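Local coordinates for pseudoalteromonas arctica PAMC 21717 (Pseudoalteromonas arctica, PDB 5YL7), which cleaves peptide bonds as a cold-active serine protease of the subtilase family, probably through the catalytic triad usual in that family, at residues T29-V35 with A292-Q296; D79-A83 with Q95-H100; G237-A243 with S323-V329; T182-I186 with C215-V219. All blocks are in the same frame, centred on the assembly; numbering follows the deposited sequence.

Contact 1 of 4, residues T29-V35 with A292-Q296; sequences TATGSGV and ALIKQ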
loop_
_atom_site.group_PDB
_atom_site.type_symbol
_atom_site.label_atom_id
_atom_site.label_comp_id
_atom_site.label_asym_id
_atom_site.label_seq_id
_atom_site.Cartn_x
_atom_site.Cartn_y
_atom_site.Cartn_z
ATOM N N THR A 29 14.723 -12.836 -10.572
ATOM C CA THR A 29 15.895 -12.164 -10.028
ATOM C C THR A 29 15.673 -11.681 -8.594
ATOM O O THR A 29 16.576 -11.559 -7.774
ATOM C CB THR A 29 16.188 -10.829 -10.968
ATOM O OG1 THR A 29 16.545 -11.346 -12.287
ATOM C CG2 THR A 29 17.304 -10.098 -10.497
ATOM N N ALA A 30 14.428 -11.171 -8.271
ATOM C CA ALA A 30 14.206 -10.551 -6.944
ATOM C C ALA A 30 12.792 -10.869 -6.528
ATOM O O ALA A 30 11.841 -10.778 -7.302
ATOM C CB ALA A 30 14.390 -9.037 -7.031
ATOM N N THR A 31 12.651 -11.063 -5.232
ATOM C CA THR A 31 11.357 -11.368 -4.566
ATOM C C THR A 31 11.141 -10.556 -3.267
ATOM O O THR A 31 10.111 -10.745 -2.596
ATOM C CB THR A 31 11.241 -12.851 -4.261
ATOM O OG1 THR A 31 12.364 -13.224 -3.424
ATOM C CG2 THR A 31 11.233 -13.650 -5.563
ATOM N N GLY A 32 12.076 -9.727 -2.917
ATOM C CA GLY A 32 12.015 -8.978 -1.658
ATOM C C GLY A 32 12.662 -9.551 -0.497
ATOM O O GLY A 32 12.566 -9.032 0.605
ATOM N N SER A 33 13.424 -10.658 -0.695
ATOM C CA SER A 33 14.119 -11.300 0.487
ATOM C C SER A 33 14.983 -10.314 1.234
ATOM O O SER A 33 15.753 -9.578 0.640
ATOM C CB SER A 33 15.081 -12.340 -0.032
ATOM O OG SER A 33 14.430 -13.331 -0.737
ATOM N N GLY A 34 14.796 -10.251 2.575
ATOM C CA GLY A 34 15.584 -9.409 3.412
ATOM C C GLY A 34 15.061 -7.969 3.555
ATOM O O GLY A 34 15.685 -7.186 4.282
ATOM N N VAL A 35 14.001 -7.644 2.875
ATOM C CA VAL A 35 13.472 -6.268 2.872
ATOM C C VAL A 35 12.224 -6.203 3.726
ATOM O O VAL A 35 11.468 -7.157 3.846
ATOM C CB VAL A 35 13.176 -5.877 1.389
ATOM C CG1 VAL A 35 12.679 -4.471 1.337
ATOM C CG2 VAL A 35 14.410 -6.047 0.541
ATOM N N ALA A 292 10.553 -2.787 -2.850
ATOM C CA ALA A 292 11.192 -3.866 -2.137
ATOM C C ALA A 292 11.987 -4.745 -3.052
ATOM O O ALA A 292 13.100 -5.202 -2.614
ATOM C CB ALA A 292 10.181 -4.664 -1.300
ATOM N N LEU A 293 11.541 -5.071 -4.247
ATOM C CA LEU A 293 12.338 -5.864 -5.200
ATOM C C LEU A 293 13.601 -5.113 -5.493
ATOM O O LEU A 293 14.721 -5.719 -5.527
ATOM C CB LEU A 293 11.573 -6.181 -6.457
ATOM C CG LEU A 293 10.243 -6.870 -6.292
ATOM C CD1 LEU A 293 9.662 -7.222 -7.668
ATOM C CD2 LEU A 293 10.339 -8.100 -5.404
ATOM N N ILE A 294 13.527 -3.847 -5.793
ATOM C CA ILE A 294 14.679 -3.000 -6.040
ATOM C C ILE A 294 15.594 -3.045 -4.905
ATOM O O ILE A 294 16.871 -3.153 -5.116
ATOM C CB ILE A 294 14.227 -1.520 -6.353
ATOM C CG1 ILE A 294 13.539 -1.447 -7.674
ATOM C CG2 ILE A 294 15.396 -0.587 -6.253
ATOM C CD1 ILE A 294 12.688 -0.164 -7.836
ATOM N N LYS A 295 15.172 -2.925 -3.663
ATOM C CA LYS A 295 16.049 -2.904 -2.484
ATOM C C LYS A 295 16.720 -4.256 -2.299
ATOM O O LYS A 295 17.874 -4.233 -1.820
ATOM C CB LYS A 295 15.228 -2.474 -1.257
ATOM C CG LYS A 295 16.050 -2.193 -0.040
ATOM C CD LYS A 295 16.905 -0.962 -0.212
ATOM C CE LYS A 295 17.536 -0.539 1.101
ATOM N NZ LYS A 295 18.377 0.590 1.037
ATOM N N GLN A 296 16.122 -5.355 -2.618
ATOM C CA GLN A 296 16.847 -6.647 -2.577
ATOM C C GLN A 296 17.995 -6.611 -3.573
ATOM O O GLN A 296 19.124 -6.994 -3.257
ATOM C CB GLN A 296 15.961 -7.789 -2.874
ATOM C CG GLN A 296 16.711 -9.163 -2.830
ATOM C CD GLN A 296 15.933 -10.266 -3.399
ATOM O OE1 GLN A 296 14.725 -10.258 -3.593
ATOM N NE2 GLN A 296 16.573 -11.407 -3.572
HETATM O O HOH W 1 14.832 -13.595 -4.734
#
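Q296 puts its side-chain oxygen against the backbone of T31, G32 and S33. The contact joins helix 280-297 of the subtilase fold to the loop that leads into strand 36-41 of the central sheet. T31 N and G32 N each donate to Q296 OE1 over 2.8 Å. The bond from T31 is the straighter, at 159°, and both donors lie tilted slightly from the carbonyl plane. S33 N adds a weak third bond to Q296 OE1, at 3.2 Å. The Q296 chain is stretched, with CG anti to the backbone N (chi1 -180°), which carries the amide out to the loop. Q296 NE2 donates to a water at 3.0 Å, and that water also bonds T31 OG1. N124 is a further partner of T31 OG1. Beyond the amide, L293 CD2 lies 3.4 Å from G32 N, alongside the T31-G32 peptide. A30 CB packs on L293 CB, and V335 of helix 331-338 touches both residues. G32 opens a type II turn that ends at V35. At the backbone angles of G32, any side chain would collide with T31 O. V35 straddles A292: its CG1 meets A292 CB at 3.6 Å, and its CG2 meets A292 O at 3.5 Å.

Contact 2 of 4, residues D79-A83 with Q95-H100; sequences DPGDA and QNSSWH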
loop_
_atom_site.group_PDB
_atom_site.type_symbol
_atom_site.label_atom_id
_atom_site.label_comp_id
_atom_site.label_asym_id
_atom_site.label_seq_id
_atom_site.Cartn_x
_atom_site.Cartn_y
_atom_site.Cartn_z
ATOM N N ASP A 79 -6.382 -5.234 13.148
ATOM C CA ASP A 79 -7.525 -4.426 12.827
ATOM C C ASP A 79 -8.738 -4.973 13.546
ATOM O O ASP A 79 -9.175 -6.094 13.217
ATOM C CB ASP A 79 -7.748 -4.463 11.318
ATOM C CG ASP A 79 -8.760 -3.531 10.789
ATOM O OD1 ASP A 79 -9.527 -2.917 11.583
ATOM O OD2 ASP A 79 -8.874 -3.428 9.531
ATOM N N PRO A 80 -9.351 -4.227 14.472
ATOM C CA PRO A 80 -10.596 -4.704 15.136
ATOM C C PRO A 80 -11.788 -4.579 14.285
ATOM O O PRO A 80 -12.876 -5.052 14.695
ATOM C CB PRO A 80 -10.658 -3.822 16.347
ATOM C CG PRO A 80 -10.092 -2.463 15.884
ATOM C CD PRO A 80 -8.978 -2.901 14.931
ATOM N N GLY A 81 -11.707 -3.903 13.167
ATOM C CA GLY A 81 -12.762 -3.533 12.300
ATOM C C GLY A 81 -13.140 -2.069 12.387
ATOM O O GLY A 81 -13.333 -1.571 13.482
ATOM N N ASP A 82 -13.248 -1.444 11.256
ATOM C CA ASP A 82 -13.539 0.025 11.157
ATOM C C ASP A 82 -14.940 0.331 10.729
ATOM O O ASP A 82 -15.258 1.480 10.363
ATOM C CB ASP A 82 -12.457 0.746 10.326
ATOM C CG ASP A 82 -12.490 0.363 8.919
ATOM O OD1 ASP A 82 -13.392 -0.386 8.484
ATOM O OD2 ASP A 82 -11.622 0.733 8.111
ATOM N N ALA A 83 -15.836 -0.636 10.813
ATOM C CA ALA A 83 -17.242 -0.406 10.544
ATOM C C ALA A 83 -17.764 0.727 11.390
ATOM O O ALA A 83 -17.433 0.878 12.541
ATOM C CB ALA A 83 -18.113 -1.651 10.844
ATOM N N GLN A 95 -21.391 1.894 7.183
ATOM C CA GLN A 95 -20.368 1.227 6.365
ATOM C C GLN A 95 -19.839 -0.001 7.122
ATOM O O GLN A 95 -19.584 0.055 8.290
ATOM C CB GLN A 95 -19.138 2.136 6.171
ATOM C CG GLN A 95 -19.460 3.485 5.492
ATOM C CD GLN A 95 -19.913 3.285 4.060
ATOM O OE1 GLN A 95 -19.270 2.506 3.303
ATOM N NE2 GLN A 95 -21.079 3.950 3.669
ATOM N N ASN A 96 -19.717 -1.076 6.368
ATOM C CA ASN A 96 -19.036 -2.274 6.895
ATOM C C ASN A 96 -17.556 -2.076 7.011
ATOM O O ASN A 96 -16.981 -1.111 6.484
ATOM C CB ASN A 96 -19.329 -3.440 5.961
ATOM C CG ASN A 96 -20.769 -3.976 6.050
ATOM O OD1 ASN A 96 -21.507 -3.644 6.942
ATOM N ND2 ASN A 96 -21.018 -5.011 5.258
ATOM N N SER A 97 -16.920 -2.969 7.750
ATOM C CA SER A 97 -15.450 -2.866 7.894
ATOM C C SER A 97 -14.798 -3.052 6.571
ATOM O O SER A 97 -15.120 -3.836 5.762
ATOM C CB SER A 97 -15.013 -3.933 8.899
ATOM O OG SER A 97 -15.434 -3.632 10.206
ATOM N N SER A 98 -13.742 -2.256 6.406
ATOM C CA SER A 98 -12.980 -2.237 5.165
ATOM C C SER A 98 -11.987 -3.360 5.006
ATOM O O SER A 98 -11.633 -3.777 3.912
ATOM C CB SER A 98 -12.181 -0.910 5.007
ATOM O OG SER A 98 -11.170 -0.792 5.955
ATOM N N TRP A 99 -11.431 -3.798 6.136
ATOM C CA TRP A 99 -10.249 -4.716 6.121
ATOM C C TRP A 99 -9.183 -4.231 5.147
ATOM O O TRP A 99 -8.433 -4.984 4.571
ATOM C CB TRP A 99 -10.616 -6.163 5.861
ATOM C CG TRP A 99 -11.770 -6.571 6.684
ATOM C CD1 TRP A 99 -13.031 -6.944 6.259
ATOM C CD2 TRP A 99 -11.825 -6.604 8.120
ATOM N NE1 TRP A 99 -13.846 -7.205 7.333
ATOM C CE2 TRP A 99 -13.147 -7.010 8.496
ATOM C CE3 TRP A 99 -10.912 -6.377 9.163
ATOM C CZ2 TRP A 99 -13.543 -7.052 9.826
ATOM C CZ3 TRP A 99 -11.323 -6.387 10.442
ATOM C CH2 TRP A 99 -12.654 -6.765 10.781
ATOM N N HIS A 100 -9.038 -2.853 5.086
ATOM C CA HIS A 100 -8.238 -2.275 4.030
ATOM C C HIS A 100 -6.777 -2.660 4.175
ATOM O O HIS A 100 -6.111 -2.988 3.174
ATOM C CB HIS A 100 -8.505 -0.736 4.084
ATOM C CG HIS A 100 -7.891 0.022 3.000
ATOM N ND1 HIS A 100 -6.690 0.621 3.113
ATOM C CD2 HIS A 100 -8.405 0.421 1.794
ATOM C CE1 HIS A 100 -6.489 1.383 2.071
ATOM N NE2 HIS A 100 -7.478 1.294 1.277
HETATM O O HOH W 2 -11.535 -2.738 8.898
HETATM O O HOH W 3 -15.766 1.234 7.372
#
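D82 takes two bonds from S98, one for each carboxylate oxygen. S98 N donates to D82 OD1 at 2.8 Å, nearly straight at 165°. S98 OG donates to D82 OD2 at 2.7 Å. Both donors come from the syn side, a little out of the carboxylate plane. D82 CG sits between its own N and carbonyl carbon (chi1 68°), which turns the group to S98. S98 OG also accepts from H100 N at 3.1 Å, closing an ST turn. Replacing D82 by an alanine would remove both acceptors, and S98 N and the S98 hydroxyl would probably lack these partners, with the bond from H100 N left to hold the hydroxyl. This loop opens helix 100-109, with W99 as N-cap residue. H100 bonds D41 through ND1 and S281 through NE2, consistent with the catalytic triad of subtilases. S97 OG accepts from A83 N at 3.1 Å and is also bonded to S267 O. A water links the segments further. It donates to D79 OD2 at 2.8 Å and accepts from D82 N and W99 N. D79 OD2 has T42 as another partner. D79 OD1 accepts from G81 N at 2.9 Å, from above the carboxylate plane, which makes an Asx turn. W99 NE1 is satisfied by G265 O. The W99 ring has S97 CB over one face, and D79 O lies at its edge, 3.5 Å from W99 CZ3. R45 NH2 bonds D79 O. Y262 meets the same ring edge-to-face.

Contact 3 of 4, residues G237-A243 with S323-V329; sequences GSNIDVA and SCGTGIV. With CA (calcium ion), chain F.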
loop_
_atom_site.group_PDB
_atom_site.type_symbol
_atom_site.label_atom_id
_atom_site.label_comp_id
_atom_site.label_asym_id
_atom_site.label_seq_id
_atom_site.Cartn_x
_atom_site.Cartn_y
_atom_site.Cartn_z
ATOM N N GLY A 237 -2.091 14.430 -12.291
ATOM C CA GLY A 237 -1.437 15.767 -12.231
ATOM C C GLY A 237 0.027 15.659 -12.252
ATOM O O GLY A 237 0.614 14.542 -12.342
ATOM N N SER A 238 0.682 16.820 -12.143
ATOM C CA SER A 238 2.102 16.866 -12.268
ATOM C C SER A 238 2.891 16.143 -11.178
ATOM O O SER A 238 3.968 15.635 -11.481
ATOM C CB SER A 238 2.574 18.362 -12.271
ATOM O OG SER A 238 1.872 19.109 -13.236
ATOM N N ASN A 239 2.329 16.019 -9.990
ATOM C CA ASN A 239 3.035 15.371 -8.939
ATOM C C ASN A 239 2.857 13.852 -8.941
ATOM O O ASN A 239 3.463 13.163 -8.119
ATOM C CB ASN A 239 2.715 15.940 -7.567
ATOM C CG ASN A 239 1.363 15.635 -7.064
ATOM O OD1 ASN A 239 0.729 14.636 -7.515
ATOM N ND2 ASN A 239 0.841 16.341 -6.093
ATOM N N ILE A 240 2.167 13.278 -9.904
ATOM C CA ILE A 240 2.144 11.780 -10.027
ATOM C C ILE A 240 3.503 11.416 -10.556
ATOM O O ILE A 240 4.010 11.980 -11.569
ATOM C CB ILE A 240 1.082 11.330 -11.020
ATOM C CG1 ILE A 240 -0.360 11.749 -10.536
ATOM C CG2 ILE A 240 1.149 9.810 -11.164
ATOM C CD1 ILE A 240 -0.846 11.223 -9.295
ATOM N N ASP A 241 4.124 10.419 -9.892
ATOM C CA ASP A 241 5.399 9.921 -10.361
ATOM C C ASP A 241 5.278 8.803 -11.314
ATOM O O ASP A 241 5.971 8.713 -12.372
ATOM C CB ASP A 241 6.222 9.479 -9.145
ATOM C CG ASP A 241 6.558 10.651 -8.262
ATOM O OD1 ASP A 241 7.225 11.624 -8.793
ATOM O OD2 ASP A 241 6.240 10.708 -7.055
ATOM N N VAL A 242 4.415 7.816 -11.005
ATOM C CA VAL A 242 4.184 6.576 -11.777
ATOM C C VAL A 242 2.744 6.145 -11.607
ATOM O O VAL A 242 2.049 6.631 -10.711
ATOM C CB VAL A 242 5.111 5.424 -11.317
ATOM C CG1 VAL A 242 6.595 5.787 -11.466
ATOM C CG2 VAL A 242 4.810 5.027 -9.879
ATOM N N ALA A 243 2.321 5.210 -12.458
ATOM C CA ALA A 243 1.072 4.542 -12.294
ATOM C C ALA A 243 1.253 3.074 -12.054
ATOM O O ALA A 243 2.253 2.489 -12.466
ATOM C CB ALA A 243 0.198 4.758 -13.511
ATOM N N SER A 323 -1.563 12.683 -17.457
ATOM C CA SER A 323 -0.874 13.116 -16.225
ATOM C C SER A 323 -0.808 12.045 -15.148
ATOM O O SER A 323 -1.155 12.254 -13.996
ATOM C CB SER A 323 -1.471 14.353 -15.669
ATOM O OG SER A 323 -1.422 15.446 -16.660
ATOM N N CYS A 324 -0.374 10.880 -15.596
ATOM C CA CYS A 324 -0.299 9.665 -14.810
ATOM C C CYS A 324 1.150 9.303 -14.532
ATOM O O CYS A 324 1.481 8.097 -14.284
ATOM C CB CYS A 324 -0.922 8.512 -15.522
ATOM S SG CYS A 324 -2.714 8.613 -15.678
ATOM N N GLY A 325 2.072 10.256 -14.487
ATOM C CA GLY A 325 3.454 9.984 -14.250
ATOM C C GLY A 325 4.099 9.458 -15.501
ATOM O O GLY A 325 3.604 9.601 -16.616
ATOM N N THR A 326 5.249 8.806 -15.353
ATOM C CA THR A 326 6.071 8.500 -16.525
ATOM C C THR A 326 5.563 7.326 -17.270
ATOM O O THR A 326 6.070 7.073 -18.415
ATOM C CB THR A 326 7.545 8.279 -16.134
ATOM O OG1 THR A 326 7.624 7.093 -15.342
ATOM C CG2 THR A 326 8.112 9.442 -15.408
ATOM N N GLY A 327 4.714 6.476 -16.691
ATOM C CA GLY A 327 4.313 5.207 -17.293
ATOM C C GLY A 327 3.785 4.278 -16.220
ATOM O O GLY A 327 3.630 4.728 -15.060
ATOM N N ILE A 328 3.518 3.048 -16.600
ATOM C CA ILE A 328 3.123 1.998 -15.646
ATOM C C ILE A 328 4.388 1.331 -15.144
ATOM O O ILE A 328 5.271 0.945 -15.917
ATOM C CB ILE A 328 2.198 0.978 -16.297
ATOM C CG1 ILE A 328 0.910 1.649 -16.787
ATOM C CG2 ILE A 328 1.897 -0.230 -15.369
ATOM C CD1 ILE A 328 0.082 0.828 -17.732
ATOM N N VAL A 329 4.516 1.176 -13.831
ATOM C CA VAL A 329 5.675 0.468 -13.247
ATOM C C VAL A 329 5.847 -0.919 -13.884
ATOM O O VAL A 329 4.860 -1.635 -14.020
ATOM C CB VAL A 329 5.521 0.405 -11.696
ATOM C CG1 VAL A 329 6.525 -0.572 -11.080
ATOM C CG2 VAL A 329 5.647 1.782 -11.137
HETATM CA CA CA F . 7.754 12.368 -6.182
HETATM O O HOH W 4 1.986 13.218 -14.477
HETATM O O HOH W 5 2.609 13.256 -13.477
HETATM O O HOH W 6 5.700 13.624 -6.642
HETATM O O HOH W 7 6.672 13.899 -8.351
HETATM O O HOH W 8 8.859 14.051 -7.454
HETATM O O HOH W 9 7.172 13.982 -4.313
HETATM O O HOH W 10 9.774 12.846 -4.740
#
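G237 N donates to S323 O at 2.9 Å, in plane and on a lone pair. At the other end of the contact, A243 O takes one hydrogen bond, from V329 N at 3.0 Å, nearly along the C=O axis. I328 CA adds a weaker CA-H...O contact to A243 O at 3.3 Å. On the other side of I328, G327 O accepts from A243 N at 3.0 Å. These bonds flank I328 in the pattern of a single parallel bridge. T326 N bonds D241 O at 3.1 Å, from well above the carbonyl plane. G325 passes close to the D241-V242 peptide, where a CB would clash. Side chains add to the backbone pairing. V242 CG2 meets V329 CG2 at 3.6 Å, and V287 and V290 of helix 280-297 also touch V329. I240 lays CG2 against the C324-G325 peptide. C324 is itself disulfide-bonded to C321. D241 turns the other way, with CG anti to its carbonyl carbon (chi1 -65°), and chelates a calcium ion. D241 OD2 is 2.4 Å and D241 OD1 2.8 Å from the calcium. N220 N bonds OD2 and K311 NZ bonds OD1, which would help fix the carboxylate. The loop thus lines the outermost strand, 242-245, of the parallel subtilase sheet, beside a calcium site that E307 and V218 complete with waters.

Contact 4 of 4, residues T182-I186 with C215-V219; sequences TQNAI and CNGVV. With CA (calcium ion), chain F.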
loop_
_atom_site.group_PDB
_atom_site.type_symbol
_atom_site.label_atom_id
_atom_site.label_comp_id
_atom_site.label_asym_id
_atom_site.label_seq_id
_atom_site.Cartn_x
_atom_site.Cartn_y
_atom_site.Cartn_z
ATOM N N THR A 182 3.273 16.284 8.639
ATOM C CA THR A 182 3.470 15.176 7.731
ATOM C C THR A 182 4.816 15.295 6.988
ATOM O O THR A 182 5.535 14.312 6.897
ATOM C CB THR A 182 2.327 15.064 6.748
ATOM O OG1 THR A 182 1.089 15.035 7.519
ATOM C CG2 THR A 182 2.435 13.852 5.891
ATOM N N GLN A 183 5.134 16.453 6.438
ATOM C CA GLN A 183 6.383 16.614 5.715
ATOM C C GLN A 183 7.553 16.375 6.637
ATOM O O GLN A 183 8.529 15.751 6.225
ATOM C CB GLN A 183 6.456 18.006 5.094
ATOM C CG GLN A 183 7.661 18.191 4.199
ATOM C CD GLN A 183 7.578 17.314 2.962
ATOM O OE1 GLN A 183 6.670 17.543 2.080
ATOM N NE2 GLN A 183 8.439 16.340 2.802
ATOM N N ASN A 184 7.482 16.829 7.860
ATOM C CA ASN A 184 8.569 16.570 8.834
ATOM C C ASN A 184 8.829 15.089 9.025
ATOM O O ASN A 184 9.949 14.589 9.073
ATOM C CB ASN A 184 8.278 17.239 10.199
ATOM C CG ASN A 184 8.440 18.727 10.231
ATOM O OD1 ASN A 184 9.082 19.313 9.391
ATOM N ND2 ASN A 184 7.802 19.316 11.208
ATOM N N ALA A 185 7.708 14.356 9.160
ATOM C CA ALA A 185 7.809 12.887 9.329
ATOM C C ALA A 185 8.438 12.185 8.109
ATOM O O ALA A 185 9.298 11.316 8.229
ATOM C CB ALA A 185 6.451 12.342 9.686
ATOM N N ILE A 186 7.954 12.579 6.907
ATOM C CA ILE A 186 8.501 12.093 5.676
ATOM C C ILE A 186 10.001 12.377 5.570
ATOM O O ILE A 186 10.769 11.524 5.149
ATOM C CB ILE A 186 7.724 12.632 4.496
ATOM C CG1 ILE A 186 6.310 12.023 4.528
ATOM C CG2 ILE A 186 8.407 12.416 3.152
ATOM C CD1 ILE A 186 5.385 12.716 3.549
ATOM N N CYS A 215 2.868 15.695 -0.770
ATOM C CA CYS A 215 4.066 16.045 0.008
ATOM C C CYS A 215 5.256 15.892 -0.907
ATOM O O CYS A 215 5.256 15.319 -2.011
ATOM C CB CYS A 215 4.179 15.118 1.164
ATOM S SG CYS A 215 2.825 15.232 2.358
ATOM N N ASN A 216 6.409 16.477 -0.524
ATOM C CA ASN A 216 7.645 16.360 -1.234
ATOM C C ASN A 216 8.422 15.126 -0.793
ATOM O O ASN A 216 8.329 14.705 0.358
ATOM C CB ASN A 216 8.519 17.609 -1.155
ATOM C CG ASN A 216 7.851 18.810 -1.754
ATOM O OD1 ASN A 216 7.345 18.693 -2.894
ATOM N ND2 ASN A 216 7.720 19.897 -1.043
ATOM N N GLY A 217 9.203 14.574 -1.706
ATOM C CA GLY A 217 10.042 13.403 -1.407
ATOM C C GLY A 217 9.336 12.088 -1.312
ATOM O O GLY A 217 9.801 11.216 -0.601
ATOM N N VAL A 218 8.232 11.949 -2.046
ATOM C CA VAL A 218 7.430 10.722 -2.028
ATOM C C VAL A 218 7.255 10.225 -3.405
ATOM O O VAL A 218 7.348 10.960 -4.385
ATOM C CB VAL A 218 6.060 10.952 -1.337
ATOM C CG1 VAL A 218 6.222 11.561 0.060
ATOM C CG2 VAL A 218 5.117 11.794 -2.134
ATOM N N VAL A 219 6.902 8.946 -3.503
ATOM C CA VAL A 219 6.516 8.330 -4.795
ATOM C C VAL A 219 4.982 8.299 -4.803
ATOM O O VAL A 219 4.365 7.479 -4.105
ATOM C CB VAL A 219 7.076 6.924 -4.953
ATOM C CG1 VAL A 219 6.739 6.351 -6.282
ATOM C CG2 VAL A 219 8.596 6.897 -4.692
HETATM CA CA CA F . 7.754 12.368 -6.182
HETATM O O HOH W 9 7.172 13.982 -4.313
HETATM O O HOH W 7 6.672 13.899 -8.351
HETATM O O HOH W 8 8.859 14.051 -7.454
HETATM O O HOH W 6 5.700 13.624 -6.642
HETATM O O HOH W 10 9.774 12.846 -4.740
#
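The polar part is a paired grip by Q183 on the backbone of N216. N216 N donates to Q183 OE1 at 2.8 Å, in the carbonyl plane and on a lone pair. Q183 NE2 returns a bond to N216 O at 2.9 Å, almost straight at 178°. That donor stands above the carbonyl plane of N216, while N216 O lies in the amide plane of Q183. The Q183 chain bends at its second torsion (chi2 66°), bringing the amide round to face the loop. NE2 also bonds N187 on the same helix. A leucine in place of Q183 would offer no amide, and N216 N and O would probably both be left without these mates. Apolar contacts lie beside this pair. I186 CD1 touches C215 CB at 3.6 Å and V218 CG1 at 3.8 Å, with I186 and V218 crossing at about a right angle. T182 CG2 meets C215 SG at 3.8 Å, and that sulfur is disulfide-bonded to C178. At the metal, V218 O binds a calcium ion at 2.3 Å. A calcium-bound water accepts from V218 N and donates to C215 O. Helix 180-191 thus packs on the loop before strand 219-224. In that loop V218 shares a subtilase calcium site with D241 and E307.

All four contacts lie in one subtilase fold built round a seven-stranded parallel sheet. Contact 1 spans most of the chain, and contacts 2 and 4 are nested inside its loop. Contact 3 crosses it, as its second segment follows helix 280-297. Contacts 3 and 4 have centres about 17 Å apart and touch. They bring strand 242-245 and the lead-in to its neighbour, strand 219-224, to one calcium ion, whose waters belong to both. Contact 2 stands apart beside the probable catalytic histidine. Its centre is about 30 Å from those of contacts 1 and 3, across the chain's centre, and about 27 Å from that of contact 4. A different calcium lies about 6 Å from the P80 side chain.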